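Local coordinates for protein endo-1,4-b-d-mannanase (Trichoderma reesei, PDB 1QNR) that hydrolyses internal beta-1,4-mannosidic linkages in mannans, as an endo-acting mannanase of glycoside hydrolase family 5, at residues D37-F42 / E100-K105; L50-V55 / A160-E165; T63-S66 / I70-Q73; N121-A126 / T142-Y147. All coordinates share one frame; numbering follows the deposited sequence.

Interaction 1: D37-F42 / E100-K105; sequences DVDSTF and EQHNLK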
loop_
_atom_site.group_PDB
_atom_site.type_symbol
_atom_site.label_atom_id
_atom_site.label_comp_id
_atom_site.label_asym_id
_atom_site.label_seq_id
_atom_site.Cartn_x
_atom_site.Cartn_y
_atom_site.Cartn_z
ATOM N N ASP A 37 -17.885 -6.083 11.468
ATOM C CA ASP A 37 -16.548 -6.656 11.348
ATOM C C ASP A 37 -15.496 -5.612 10.971
ATOM O O ASP A 37 -14.353 -5.663 11.455
ATOM C CB ASP A 37 -16.574 -7.798 10.327
ATOM C CG ASP A 37 -17.483 -8.970 10.725
ATOM O OD1 ASP A 37 -17.875 -9.072 11.900
ATOM O OD2 ASP A 37 -17.784 -9.753 9.772
ATOM N N VAL A 38 -15.856 -4.583 10.202
ATOM C CA VAL A 38 -14.930 -3.450 9.992
ATOM C C VAL A 38 -14.772 -2.700 11.316
ATOM O O VAL A 38 -13.604 -2.386 11.736
ATOM C CB VAL A 38 -15.508 -2.466 8.932
ATOM C CG1 VAL A 38 -14.634 -1.207 8.817
ATOM C CG2 VAL A 38 -15.662 -3.160 7.577
ATOM N N ASP A 39 -15.851 -2.482 12.092
ATOM C CA ASP A 39 -15.732 -1.673 13.321
ATOM C C ASP A 39 -14.922 -2.411 14.383
ATOM O O ASP A 39 -14.058 -1.799 15.037
ATOM C CB ASP A 39 -17.137 -1.329 13.847
ATOM C CG ASP A 39 -17.767 -0.255 12.892
ATOM O OD1 ASP A 39 -17.155 0.638 12.284
ATOM O OD2 ASP A 39 -18.938 -0.301 12.779
ATOM N N SER A 40 -15.084 -3.767 14.528
ATOM C CA SER A 40 -14.268 -4.408 15.569
ATOM C C SER A 40 -12.793 -4.425 15.186
ATOM O O SER A 40 -11.919 -4.210 16.034
ATOM C CB SER A 40 -14.792 -5.820 15.919
ATOM O OG SER A 40 -14.844 -6.681 14.792
ATOM N N THR A 41 -12.480 -4.648 13.917
ATOM C CA THR A 41 -11.081 -4.692 13.473
ATOM C C THR A 41 -10.421 -3.309 13.644
ATOM O O THR A 41 -9.299 -3.187 14.186
ATOM C CB THR A 41 -11.045 -5.124 11.991
ATOM O OG1 THR A 41 -11.670 -6.442 11.871
ATOM C CG2 THR A 41 -9.591 -5.231 11.472
ATOM N N PHE A 42 -11.115 -2.232 13.198
ATOM C CA PHE A 42 -10.532 -0.883 13.365
ATOM C C PHE A 42 -10.495 -0.467 14.823
ATOM O O PHE A 42 -9.539 0.279 15.222
ATOM C CB PHE A 42 -11.279 0.125 12.463
ATOM C CG PHE A 42 -10.840 0.115 11.027
ATOM C CD1 PHE A 42 -9.987 -0.837 10.460
ATOM C CD2 PHE A 42 -11.268 1.169 10.210
ATOM C CE1 PHE A 42 -9.548 -0.749 9.110
ATOM C CE2 PHE A 42 -10.862 1.247 8.896
ATOM C CZ PHE A 42 -10.001 0.289 8.334
ATOM N N GLU A 100 -12.680 7.380 9.608
ATOM C CA GLU A 100 -12.989 8.711 10.168
ATOM C C GLU A 100 -13.432 8.599 11.642
ATOM O O GLU A 100 -12.974 9.425 12.484
ATOM C CB GLU A 100 -14.128 9.346 9.346
ATOM C CG GLU A 100 -13.737 9.718 7.898
ATOM C CD GLU A 100 -14.889 10.263 7.086
ATOM O OE1 GLU A 100 -16.072 10.098 7.426
ATOM O OE2 GLU A 100 -14.578 10.841 6.016
ATOM N N GLN A 101 -14.247 7.621 11.988
ATOM C CA GLN A 101 -14.742 7.496 13.367
ATOM C C GLN A 101 -13.663 7.083 14.339
ATOM O O GLN A 101 -13.697 7.490 15.528
ATOM C CB GLN A 101 -15.870 6.437 13.375
ATOM C CG GLN A 101 -16.437 6.001 14.731
ATOM C CD GLN A 101 -17.420 4.821 14.537
ATOM O OE1 GLN A 101 -18.245 4.892 13.577
ATOM N NE2 GLN A 101 -17.159 3.887 15.415
ATOM N N HIS A 102 -12.715 6.228 13.919
ATOM C CA HIS A 102 -11.665 5.677 14.770
ATOM C C HIS A 102 -10.382 6.497 14.701
ATOM O O HIS A 102 -9.360 6.074 15.280
ATOM C CB HIS A 102 -11.406 4.173 14.487
ATOM C CG HIS A 102 -12.519 3.230 14.877
ATOM N ND1 HIS A 102 -13.483 2.820 14.000
ATOM C CD2 HIS A 102 -12.824 2.631 16.108
ATOM C CE1 HIS A 102 -14.360 1.999 14.633
ATOM N NE2 HIS A 102 -13.949 1.916 15.846
ATOM N N ASN A 103 -10.352 7.597 13.980
ATOM C CA ASN A 103 -9.188 8.465 13.855
ATOM C C ASN A 103 -7.996 7.722 13.226
ATOM O O ASN A 103 -6.851 7.863 13.714
ATOM C CB ASN A 103 -8.850 9.091 15.252
ATOM C CG ASN A 103 -10.037 9.857 15.868
ATOM O OD1 ASN A 103 -10.512 10.781 15.207
ATOM N ND2 ASN A 103 -10.487 9.420 17.041
ATOM N N LEU A 104 -8.316 6.952 12.218
ATOM C CA LEU A 104 -7.236 6.249 11.466
ATOM C C LEU A 104 -7.090 6.861 10.053
ATOM O O LEU A 104 -8.066 7.446 9.560
ATOM C CB LEU A 104 -7.628 4.743 11.278
ATOM C CG LEU A 104 -7.581 3.908 12.576
ATOM C CD1 LEU A 104 -8.215 2.522 12.346
ATOM C CD2 LEU A 104 -6.168 3.782 13.168
ATOM N N LYS A 105 -5.905 6.712 9.460
ATOM C CA LYS A 105 -5.696 7.216 8.083
ATOM C C LYS A 105 -5.457 6.000 7.145
ATOM O O LYS A 105 -4.921 4.984 7.633
ATOM C CB LYS A 105 -4.428 8.105 8.008
ATOM C CG LYS A 105 -4.489 9.270 9.070
ATOM C CD LYS A 105 -5.678 10.197 8.873
ATOM C CE LYS A 105 -5.551 11.378 9.862
ATOM N NZ LYS A 105 -6.851 12.170 9.858
#
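F42, the residue that touches both H102 and L104, meets each by a different part of its side chain. Two CH-pi contacts carry most of the interface. Its CB lies over a face of the H102 imidazole, 4.2 Å from the ring centroid and 26° off the normal, with ND1 as the nearest ring atom. In the other contact the phenyl ring is the acceptor: L104 CD1 sits over one face of F42, 3.8 Å from F42 CG. CB points from the helix backbone onto the histidine, and with CG beside the backbone N (chi1 -81°) the ring is turned so that one face meets the leucine.

The polar groups approach without bonding to one another. D39 OD1 reaches the edge of the imidazole in its plane, 3.9 Å from H102 CE1, with carboxylate and ring 42° apart. Both find partners on helix 90-102 instead: OD2 of D39 bonds Y94 OH and OD1 bonds S98 OG, while ND1 of H102 bonds the carbonyl oxygen of S98.

The backbone accounts for the placing of L104. Helix 90-102 finishes in a Schellman motif, with N103 at positive phi, and the chain then turns into strand 105-109, bringing L104 CD1 against the F42 ring. Such helix-to-helix packing around the outside of the strands belongs to the (beta/alpha)8 barrel of this family.

The chemistry implies an interface cohesive through CH-pi and dispersion contact; the imidazole's rotation is probably fixed by its bond to S98, and the nearby D39 carboxylate would tend to stabilise a positive histidine.

Interaction 2: L50-V55 / A160-E165; sequences LKVVRV and AIFAWE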
loop_
_atom_site.group_PDB
_atom_site.type_symbol
_atom_site.label_atom_id
_atom_site.label_comp_id
_atom_site.label_asym_id
_atom_site.label_seq_id
_atom_site.Cartn_x
_atom_site.Cartn_y
_atom_site.Cartn_z
ATOM N N LEU A 50 -1.767 2.019 16.588
ATOM C CA LEU A 50 -1.387 2.187 15.186
ATOM C C LEU A 50 -2.204 3.346 14.604
ATOM O O LEU A 50 -3.404 3.530 14.945
ATOM C CB LEU A 50 -1.673 0.864 14.438
ATOM C CG LEU A 50 -0.829 -0.336 14.938
ATOM C CD1 LEU A 50 -1.252 -1.601 14.165
ATOM C CD2 LEU A 50 0.667 -0.117 14.803
ATOM N N LYS A 51 -1.595 4.041 13.653
ATOM C CA LYS A 51 -2.275 5.288 13.152
ATOM C C LYS A 51 -2.677 5.180 11.700
ATOM O O LYS A 51 -3.528 6.002 11.203
ATOM C CB LYS A 51 -1.289 6.496 13.257
ATOM C CG LYS A 51 -1.167 6.976 14.745
ATOM C CD LYS A 51 -0.289 8.280 14.761
ATOM C CE LYS A 51 -0.266 8.806 16.222
ATOM N NZ LYS A 51 0.558 10.108 16.316
ATOM N N VAL A 52 -2.167 4.213 10.927
ATOM C CA VAL A 52 -2.350 4.128 9.453
ATOM C C VAL A 52 -2.605 2.671 9.050
ATOM O O VAL A 52 -1.935 1.753 9.588
ATOM C CB VAL A 52 -1.081 4.651 8.722
ATOM C CG1 VAL A 52 -1.393 4.734 7.192
ATOM C CG2 VAL A 52 -0.652 6.051 9.189
ATOM N N VAL A 53 -3.574 2.472 8.155
ATOM C CA VAL A 53 -3.937 1.134 7.658
ATOM C C VAL A 53 -3.863 1.183 6.119
ATOM O O VAL A 53 -4.400 2.112 5.489
ATOM C CB VAL A 53 -5.382 0.692 8.076
ATOM C CG1 VAL A 53 -5.620 -0.786 7.706
ATOM C CG2 VAL A 53 -5.568 0.875 9.558
ATOM N N ARG A 54 -3.250 0.143 5.521
ATOM C CA ARG A 54 -3.193 0.029 4.027
ATOM C C ARG A 54 -4.257 -0.974 3.597
ATOM O O ARG A 54 -4.263 -2.138 4.083
ATOM C CB ARG A 54 -1.756 -0.301 3.622
ATOM C CG ARG A 54 -1.603 -0.355 2.064
ATOM C CD ARG A 54 -0.095 -0.173 1.744
ATOM N NE ARG A 54 0.217 -0.429 0.309
ATOM C CZ ARG A 54 0.602 -1.635 -0.178
ATOM N NH1 ARG A 54 0.635 -2.717 0.619
ATOM N NH2 ARG A 54 0.992 -1.682 -1.458
ATOM N N VAL A 55 -5.193 -0.564 2.717
ATOM C CA VAL A 55 -6.366 -1.447 2.291
ATOM C C VAL A 55 -6.382 -1.482 0.772
ATOM O O VAL A 55 -5.972 -0.484 0.119
ATOM C CB VAL A 55 -7.693 -0.900 2.893
ATOM C CG1 VAL A 55 -7.599 -0.830 4.434
ATOM C CG2 VAL A 55 -8.114 0.466 2.326
ATOM N N ALA A 160 -9.609 11.280 6.210
ATOM C CA ALA A 160 -9.086 9.933 6.544
ATOM C C ALA A 160 -8.162 9.371 5.505
ATOM O O ALA A 160 -7.655 8.273 5.770
ATOM C CB ALA A 160 -10.300 8.996 6.771
ATOM N N ILE A 161 -7.914 9.967 4.356
ATOM C CA ILE A 161 -6.938 9.434 3.386
ATOM C C ILE A 161 -5.530 9.873 3.692
ATOM O O ILE A 161 -5.229 11.095 3.742
ATOM C CB ILE A 161 -7.341 9.835 1.965
ATOM C CG1 ILE A 161 -8.825 9.512 1.665
ATOM C CG2 ILE A 161 -6.389 9.193 0.922
ATOM C CD1 ILE A 161 -9.185 8.020 1.782
ATOM N N PHE A 162 -4.647 8.911 3.989
ATOM C CA PHE A 162 -3.206 9.189 4.191
ATOM C C PHE A 162 -2.544 9.542 2.855
ATOM O O PHE A 162 -1.891 10.587 2.674
ATOM C CB PHE A 162 -2.443 7.999 4.816
ATOM C CG PHE A 162 -1.022 8.281 5.255
ATOM C CD1 PHE A 162 0.022 8.210 4.320
ATOM C CD2 PHE A 162 -0.689 8.617 6.566
ATOM C CE1 PHE A 162 1.365 8.398 4.669
ATOM C CE2 PHE A 162 0.621 8.794 6.969
ATOM C CZ PHE A 162 1.658 8.747 6.002
ATOM N N ALA A 163 -2.740 8.658 1.867
ATOM C CA ALA A 163 -2.213 8.881 0.499
ATOM C C ALA A 163 -2.956 7.989 -0.527
ATOM O O ALA A 163 -3.320 6.829 -0.211
ATOM C CB ALA A 163 -0.709 8.513 0.438
ATOM N N TRP A 164 -3.000 8.512 -1.756
ATOM C CA TRP A 164 -3.388 7.669 -2.924
ATOM C C TRP A 164 -2.101 6.951 -3.389
ATOM O O TRP A 164 -0.983 7.538 -3.299
ATOM C CB TRP A 164 -3.898 8.562 -4.055
ATOM C CG TRP A 164 -5.155 9.338 -3.709
ATOM C CD1 TRP A 164 -5.290 10.686 -3.679
ATOM C CD2 TRP A 164 -6.412 8.764 -3.294
ATOM N NE1 TRP A 164 -6.591 11.023 -3.325
ATOM C CE2 TRP A 164 -7.268 9.854 -3.012
ATOM C CE3 TRP A 164 -6.880 7.452 -3.078
ATOM C CZ2 TRP A 164 -8.606 9.713 -2.632
ATOM C CZ3 TRP A 164 -8.202 7.287 -2.618
ATOM C CH2 TRP A 164 -9.018 8.425 -2.382
ATOM N N GLU A 165 -2.238 5.727 -3.880
ATOM C CA GLU A 165 -1.073 4.924 -4.300
ATOM C C GLU A 165 -1.390 4.371 -5.673
ATOM O O GLU A 165 -2.445 3.797 -5.985
ATOM C CB GLU A 165 -0.814 3.853 -3.223
ATOM C CG GLU A 165 0.383 2.927 -3.567
ATOM C CD GLU A 165 0.826 2.194 -2.295
ATOM O OE1 GLU A 165 0.209 1.140 -2.022
ATOM O OE2 GLU A 165 1.689 2.823 -1.590
#
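R54 and E165 meet with their side chains nearly at right angles, and the geometry is an arginine gripping one carboxylate oxygen side-on. R54 NE bonds E165 OE1 at 2.8 Å (155° at the hydrogen), and NH2 of R54 bonds the same oxygen at 3.0 Å, more bent at 141°. OE1 lies in the guanidinium plane, but the carboxylate is turned 64° against it. NE therefore uses the syn lone pair of OE1, whereas NH2 comes from above the carboxylate plane. R54 reaches across because CG stands anti to the backbone N and the chain stays extended to NE.

Further back along the strands, V52 and F162 also cross at about a right angle. Both methyls of V52 touch the phenyl ring: CG2 is 3.7 Å from F162 CD2, and V52 CG1 is 4.0 Å from the same ring carbon. F162 also meets the rings of F12 and F21.

Strand 105-109 pairs with both strands, so these side chains bridge over it inside the curled parallel sheet of the TIM barrel. R54 also forms salt bridges with E275 (through NE) and E276 (through NH1) and hydrogen bonds with N25 and N168. The side chain of R54 is about 9 Å from a bound beta-D-mannopyranose. Replacing the guanidinium with the methyl of an alanine is likely to leave E165 and E275, whose carboxylates lie close together, without the positive charge between them and set the E165 carboxylate free to turn.

The implied division is an apolar contact at one level of the barrel and, at the C-terminal strand ends, a buried cation that probably offsets the repulsion of neighbouring carboxylates.

Interaction 3: T63-S66 / I70-Q73; sequences TQPS and IWFQ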
loop_
_atom_site.group_PDB
_atom_site.type_symbol
_atom_site.label_atom_id
_atom_site.label_comp_id
_atom_site.label_asym_id
_atom_site.label_seq_id
_atom_site.Cartn_x
_atom_site.Cartn_y
_atom_site.Cartn_z
ATOM N N THR A 63 -15.591 -11.423 -15.470
ATOM C CA THR A 63 -16.985 -11.899 -15.557
ATOM C C THR A 63 -17.597 -11.480 -14.203
ATOM O O THR A 63 -16.892 -11.667 -13.219
ATOM C CB THR A 63 -17.081 -13.407 -15.756
ATOM O OG1 THR A 63 -16.827 -14.110 -14.511
ATOM C CG2 THR A 63 -16.027 -14.116 -16.610
ATOM N N GLN A 64 -18.812 -11.050 -14.173
ATOM C CA GLN A 64 -19.392 -10.690 -12.866
ATOM C C GLN A 64 -19.541 -11.960 -12.021
ATOM O O GLN A 64 -19.947 -12.989 -12.569
ATOM C CB GLN A 64 -20.798 -10.161 -12.988
ATOM C CG GLN A 64 -20.912 -8.701 -13.332
ATOM C CD GLN A 64 -22.300 -8.230 -12.939
ATOM O OE1 GLN A 64 -22.844 -8.585 -11.880
ATOM N NE2 GLN A 64 -22.810 -7.414 -13.833
ATOM N N PRO A 65 -19.265 -11.845 -10.755
ATOM C CA PRO A 65 -19.262 -12.983 -9.852
ATOM C C PRO A 65 -20.664 -13.468 -9.474
ATOM O O PRO A 65 -21.610 -12.826 -9.819
ATOM C CB PRO A 65 -18.517 -12.519 -8.606
ATOM C CG PRO A 65 -18.798 -11.047 -8.600
ATOM C CD PRO A 65 -18.701 -10.648 -10.053
ATOM N N SER A 66 -20.647 -14.591 -8.705
ATOM C CA SER A 66 -21.928 -15.115 -8.222
ATOM C C SER A 66 -22.627 -13.963 -7.517
ATOM O O SER A 66 -22.045 -13.128 -6.800
ATOM C CB SER A 66 -21.674 -16.213 -7.158
ATOM O OG SER A 66 -20.799 -17.259 -7.648
ATOM N N ILE A 70 -18.544 -9.547 -3.770
ATOM C CA ILE A 70 -18.051 -8.166 -3.993
ATOM C C ILE A 70 -17.228 -8.091 -5.286
ATOM O O ILE A 70 -16.408 -8.986 -5.603
ATOM C CB ILE A 70 -17.151 -7.777 -2.795
ATOM C CG1 ILE A 70 -17.934 -7.838 -1.464
ATOM C CG2 ILE A 70 -16.559 -6.368 -2.970
ATOM C CD1 ILE A 70 -19.251 -7.147 -1.527
ATOM N N TRP A 71 -17.436 -6.991 -6.016
ATOM C CA TRP A 71 -16.610 -6.622 -7.170
ATOM C C TRP A 71 -16.614 -5.108 -7.352
ATOM O O TRP A 71 -17.704 -4.522 -7.145
ATOM C CB TRP A 71 -17.067 -7.366 -8.473
ATOM C CG TRP A 71 -18.470 -7.069 -8.921
ATOM C CD1 TRP A 71 -19.615 -7.563 -8.333
ATOM C CD2 TRP A 71 -18.898 -6.261 -10.029
ATOM N NE1 TRP A 71 -20.711 -7.111 -9.043
ATOM C CE2 TRP A 71 -20.319 -6.283 -10.073
ATOM C CE3 TRP A 71 -18.201 -5.459 -10.976
ATOM C CZ2 TRP A 71 -21.013 -5.575 -11.047
ATOM C CZ3 TRP A 71 -18.903 -4.741 -11.955
ATOM C CH2 TRP A 71 -20.309 -4.818 -11.979
ATOM N N PHE A 72 -15.439 -4.476 -7.668
ATOM C CA PHE A 72 -15.454 -3.015 -7.837
ATOM C C PHE A 72 -15.480 -2.666 -9.343
ATOM O O PHE A 72 -15.995 -1.575 -9.663
ATOM C CB PHE A 72 -14.246 -2.378 -7.167
ATOM C CG PHE A 72 -14.178 -2.497 -5.621
ATOM C CD1 PHE A 72 -15.286 -2.882 -4.861
ATOM C CD2 PHE A 72 -12.997 -2.183 -4.959
ATOM C CE1 PHE A 72 -15.168 -2.971 -3.454
ATOM C CE2 PHE A 72 -12.866 -2.263 -3.564
ATOM C CZ PHE A 72 -13.982 -2.657 -2.834
ATOM N N GLN A 73 -14.921 -3.470 -10.240
ATOM C CA GLN A 73 -14.890 -3.105 -11.678
ATOM C C GLN A 73 -14.878 -4.384 -12.527
ATOM O O GLN A 73 -14.112 -5.327 -12.195
ATOM C CB GLN A 73 -13.597 -2.256 -11.903
ATOM C CG GLN A 73 -13.436 -1.835 -13.389
ATOM C CD GLN A 73 -12.284 -0.908 -13.624
ATOM O OE1 GLN A 73 -12.344 0.129 -14.326
ATOM N NE2 GLN A 73 -11.048 -1.212 -13.102
HETATM O O HOH W 1 -23.802 -7.049 -8.923
#
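P65 and W71 are the residues of closest backbone approach, their CA atoms 7.4 Å apart, on two irregular segments that run roughly antiparallel and are extended at Q64, P65 and W71. The separation is too wide for backbone pairing, and the space between is taken up by the indole. W71 has beta-like phi/psi, and its CG is placed between the backbone N and the carbonyl carbon (chi1 62°), which turns the ring back toward P65 and Q64.

Both cover the same face of the indole, one ring each. P65 CD stands 4.0 Å from the centroid of the five-membered ring in a proline-aromatic CH-pi contact, and P65 CG adds apolar packing at 3.6 Å from W71 CD1. These residues belong to the excursion that joins strand 60-61 to strand 73-74, parallel neighbours in a small three-stranded mixed sheet, and the tryptophan packs against its earlier limb.

Q64 CG lies over the six-membered ring, 4.2 Å from its centroid. Beyond it the amide lies fairly flat along the indole, 27° from its plane, with Q64 CD 3.5 Å from W71 CZ2. At the ring edge W71 NE1 donates to a water at 3.1 Å, which in turn makes only a weak bond to Q64 OE1.

Interaction 4: N121-A126 / T142-Y147; sequences NAYVNA and TQYRKY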
loop_
_atom_site.group_PDB
_atom_site.type_symbol
_atom_site.label_atom_id
_atom_site.label_comp_id
_atom_site.label_asym_id
_atom_site.label_seq_id
_atom_site.Cartn_x
_atom_site.Cartn_y
_atom_site.Cartn_z
ATOM N N ASN A 121 -3.304 -8.417 -15.049
ATOM C CA ASN A 121 -3.789 -9.540 -15.889
ATOM C C ASN A 121 -5.245 -9.399 -16.262
ATOM O O ASN A 121 -5.617 -9.742 -17.428
ATOM C CB ASN A 121 -3.542 -10.891 -15.164
ATOM C CG ASN A 121 -3.978 -12.089 -16.010
ATOM O OD1 ASN A 121 -4.922 -12.826 -15.675
ATOM N ND2 ASN A 121 -3.191 -12.269 -17.026
ATOM N N ALA A 122 -6.130 -8.864 -15.414
ATOM C CA ALA A 122 -7.549 -8.683 -15.792
ATOM C C ALA A 122 -7.628 -7.618 -16.894
ATOM O O ALA A 122 -8.504 -7.717 -17.812
ATOM C CB ALA A 122 -8.357 -8.281 -14.558
ATOM N N TYR A 123 -6.819 -6.538 -16.888
ATOM C CA TYR A 123 -6.768 -5.587 -18.012
ATOM C C TYR A 123 -6.236 -6.257 -19.261
ATOM O O TYR A 123 -6.809 -5.983 -20.361
ATOM C CB TYR A 123 -5.917 -4.391 -17.576
ATOM C CG TYR A 123 -6.486 -3.405 -16.600
ATOM C CD1 TYR A 123 -6.413 -3.651 -15.223
ATOM C CD2 TYR A 123 -7.111 -2.194 -17.014
ATOM C CE1 TYR A 123 -6.938 -2.753 -14.293
ATOM C CE2 TYR A 123 -7.639 -1.277 -16.109
ATOM C CZ TYR A 123 -7.509 -1.561 -14.749
ATOM O OH TYR A 123 -8.027 -0.634 -13.852
ATOM N N VAL A 124 -5.191 -7.093 -19.191
ATOM C CA VAL A 124 -4.678 -7.775 -20.393
ATOM C C VAL A 124 -5.764 -8.676 -20.987
ATOM O O VAL A 124 -5.942 -8.699 -22.236
ATOM C CB VAL A 124 -3.439 -8.636 -19.990
ATOM C CG1 VAL A 124 -3.022 -9.604 -21.105
ATOM C CG2 VAL A 124 -2.303 -7.678 -19.606
ATOM N N ASN A 125 -6.546 -9.361 -20.195
ATOM C CA ASN A 125 -7.628 -10.219 -20.757
ATOM C C ASN A 125 -8.645 -9.372 -21.555
ATOM O O ASN A 125 -9.179 -9.882 -22.578
ATOM C CB ASN A 125 -8.397 -10.923 -19.602
ATOM C CG ASN A 125 -7.643 -12.061 -18.955
ATOM O OD1 ASN A 125 -6.685 -12.601 -19.540
ATOM N ND2 ASN A 125 -8.049 -12.433 -17.737
ATOM N N ALA A 126 -8.953 -8.143 -21.114
ATOM C CA ALA A 126 -9.946 -7.334 -21.789
ATOM C C ALA A 126 -9.361 -6.542 -22.958
ATOM O O ALA A 126 -10.081 -6.342 -23.957
ATOM C CB ALA A 126 -10.538 -6.288 -20.828
ATOM N N THR A 142 -6.905 4.121 -20.495
ATOM C CA THR A 142 -8.112 4.929 -20.452
ATOM C C THR A 142 -9.098 4.413 -19.415
ATOM O O THR A 142 -9.663 5.171 -18.586
ATOM C CB THR A 142 -8.785 4.950 -21.850
ATOM O OG1 THR A 142 -7.849 5.669 -22.696
ATOM C CG2 THR A 142 -10.093 5.745 -21.839
ATOM N N GLN A 143 -9.298 3.088 -19.315
ATOM C CA GLN A 143 -10.156 2.518 -18.270
ATOM C C GLN A 143 -9.539 2.616 -16.884
ATOM O O GLN A 143 -10.293 2.987 -15.931
ATOM C CB GLN A 143 -10.568 1.060 -18.618
ATOM C CG GLN A 143 -11.631 0.518 -17.679
ATOM C CD GLN A 143 -12.951 1.253 -17.696
ATOM O OE1 GLN A 143 -13.383 1.761 -18.757
ATOM N NE2 GLN A 143 -13.681 1.358 -16.572
ATOM N N TYR A 144 -8.249 2.377 -16.707
ATOM C CA TYR A 144 -7.573 2.562 -15.395
ATOM C C TYR A 144 -7.801 3.991 -14.904
ATOM O O TYR A 144 -8.104 4.198 -13.687
ATOM C CB TYR A 144 -6.083 2.222 -15.511
ATOM C CG TYR A 144 -5.210 2.619 -14.331
ATOM C CD1 TYR A 144 -5.215 1.895 -13.113
ATOM C CD2 TYR A 144 -4.308 3.685 -14.458
ATOM C CE1 TYR A 144 -4.406 2.300 -12.044
ATOM C CE2 TYR A 144 -3.461 4.064 -13.400
ATOM C CZ TYR A 144 -3.552 3.377 -12.182
ATOM O OH TYR A 144 -2.683 3.819 -11.173
ATOM N N ARG A 145 -7.614 4.998 -15.785
ATOM C CA ARG A 145 -7.821 6.383 -15.304
ATOM C C ARG A 145 -9.302 6.676 -15.003
ATOM O O ARG A 145 -9.595 7.461 -14.058
ATOM C CB ARG A 145 -7.279 7.441 -16.321
ATOM C CG ARG A 145 -5.760 7.265 -16.533
ATOM C CD ARG A 145 -5.315 8.372 -17.535
ATOM N NE ARG A 145 -3.897 8.554 -17.386
ATOM C CZ ARG A 145 -3.146 9.627 -17.417
ATOM N NH1 ARG A 145 -1.844 9.333 -17.274
ATOM N NH2 ARG A 145 -3.644 10.896 -17.577
ATOM N N LYS A 146 -10.240 6.041 -15.710
ATOM C CA LYS A 146 -11.665 6.219 -15.356
ATOM C C LYS A 146 -11.909 5.612 -13.971
ATOM O O LYS A 146 -12.664 6.198 -13.159
ATOM C CB LYS A 146 -12.579 5.515 -16.382
ATOM C CG LYS A 146 -12.767 6.221 -17.708
ATOM C CD LYS A 146 -13.821 5.470 -18.564
ATOM C CE LYS A 146 -15.203 5.599 -17.999
ATOM N NZ LYS A 146 -16.290 5.413 -19.020
ATOM N N TYR A 147 -11.249 4.488 -13.643
ATOM C CA TYR A 147 -11.421 3.897 -12.276
ATOM C C TYR A 147 -10.747 4.727 -11.214
ATOM O O TYR A 147 -11.376 4.986 -10.165
ATOM C CB TYR A 147 -10.810 2.423 -12.319
ATOM C CG TYR A 147 -11.076 1.755 -10.974
ATOM C CD1 TYR A 147 -12.406 1.397 -10.644
ATOM C CD2 TYR A 147 -10.055 1.524 -10.060
ATOM C CE1 TYR A 147 -12.699 0.846 -9.404
ATOM C CE2 TYR A 147 -10.351 0.959 -8.806
ATOM C CZ TYR A 147 -11.656 0.692 -8.487
ATOM O OH TYR A 147 -11.971 0.145 -7.207
#
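Q143 is the first residue of 142-147 to meet Y123, and does so with its backbone: its carbonyl carbon lies at the edge of the phenol ring, 4.4 Å from Y123 CE2. The amide end leads elsewhere, NE2 bonding Q73 OE1.

Y144 takes most of the contact. Its N also faces the ring edge, 3.8 Å from Y123 CE2, while Y123 OH comes to 3.6 Å from Y144 CA and 3.8 Å from Y144 CB. With CG anti to the backbone N (chi1 168°), the Y144 ring points off along another course, meeting that oxygen only at its edge, in plane; its own hydroxyl bonds L166 O. Y147 adds a looser touch, CB to Y123 OH at 4.4 Å.

A phenylalanine in place of Y123 would probably leave Q73 NE2 without one of its hydrogen-bond partners and open a gap beside Y144 CA.

The helix axes stay 11.9 Å apart and cross at 131°, so a single long tyrosine spans the distance. W134 meets both Y123 and Y144 edge-to-face, and strands 60-61 and 81-82 and helix 178-194 pack round the pair: D60 on Y123, I82 on Q143 and Y147, V187 on Y144.

In the fold
From the N terminus, helix 35-47 opens interaction 1 and strand 52-54 opens interaction 2. Interaction 3 closes first, a short loop (63-66 with 70-73) nested inside both. Segment 100-105 then closes interaction 1, and because 160-165 comes later, interactions 1 and 2 cross; they touch where the K105 backbone pairs with K51 and V53. Interaction 4 follows interactions 1 and 3 in series and is nested in interaction 2, which 160-165 closes last, after helix 138-155. Interactions 3 and 4 join through Q73. Interaction 1 packs two outer helices at the entry to strand 105-109, interaction 2 spans that strand between its neighbours, and 3 and 4 link the small mixed sheet to helices 119-127 and 138-155.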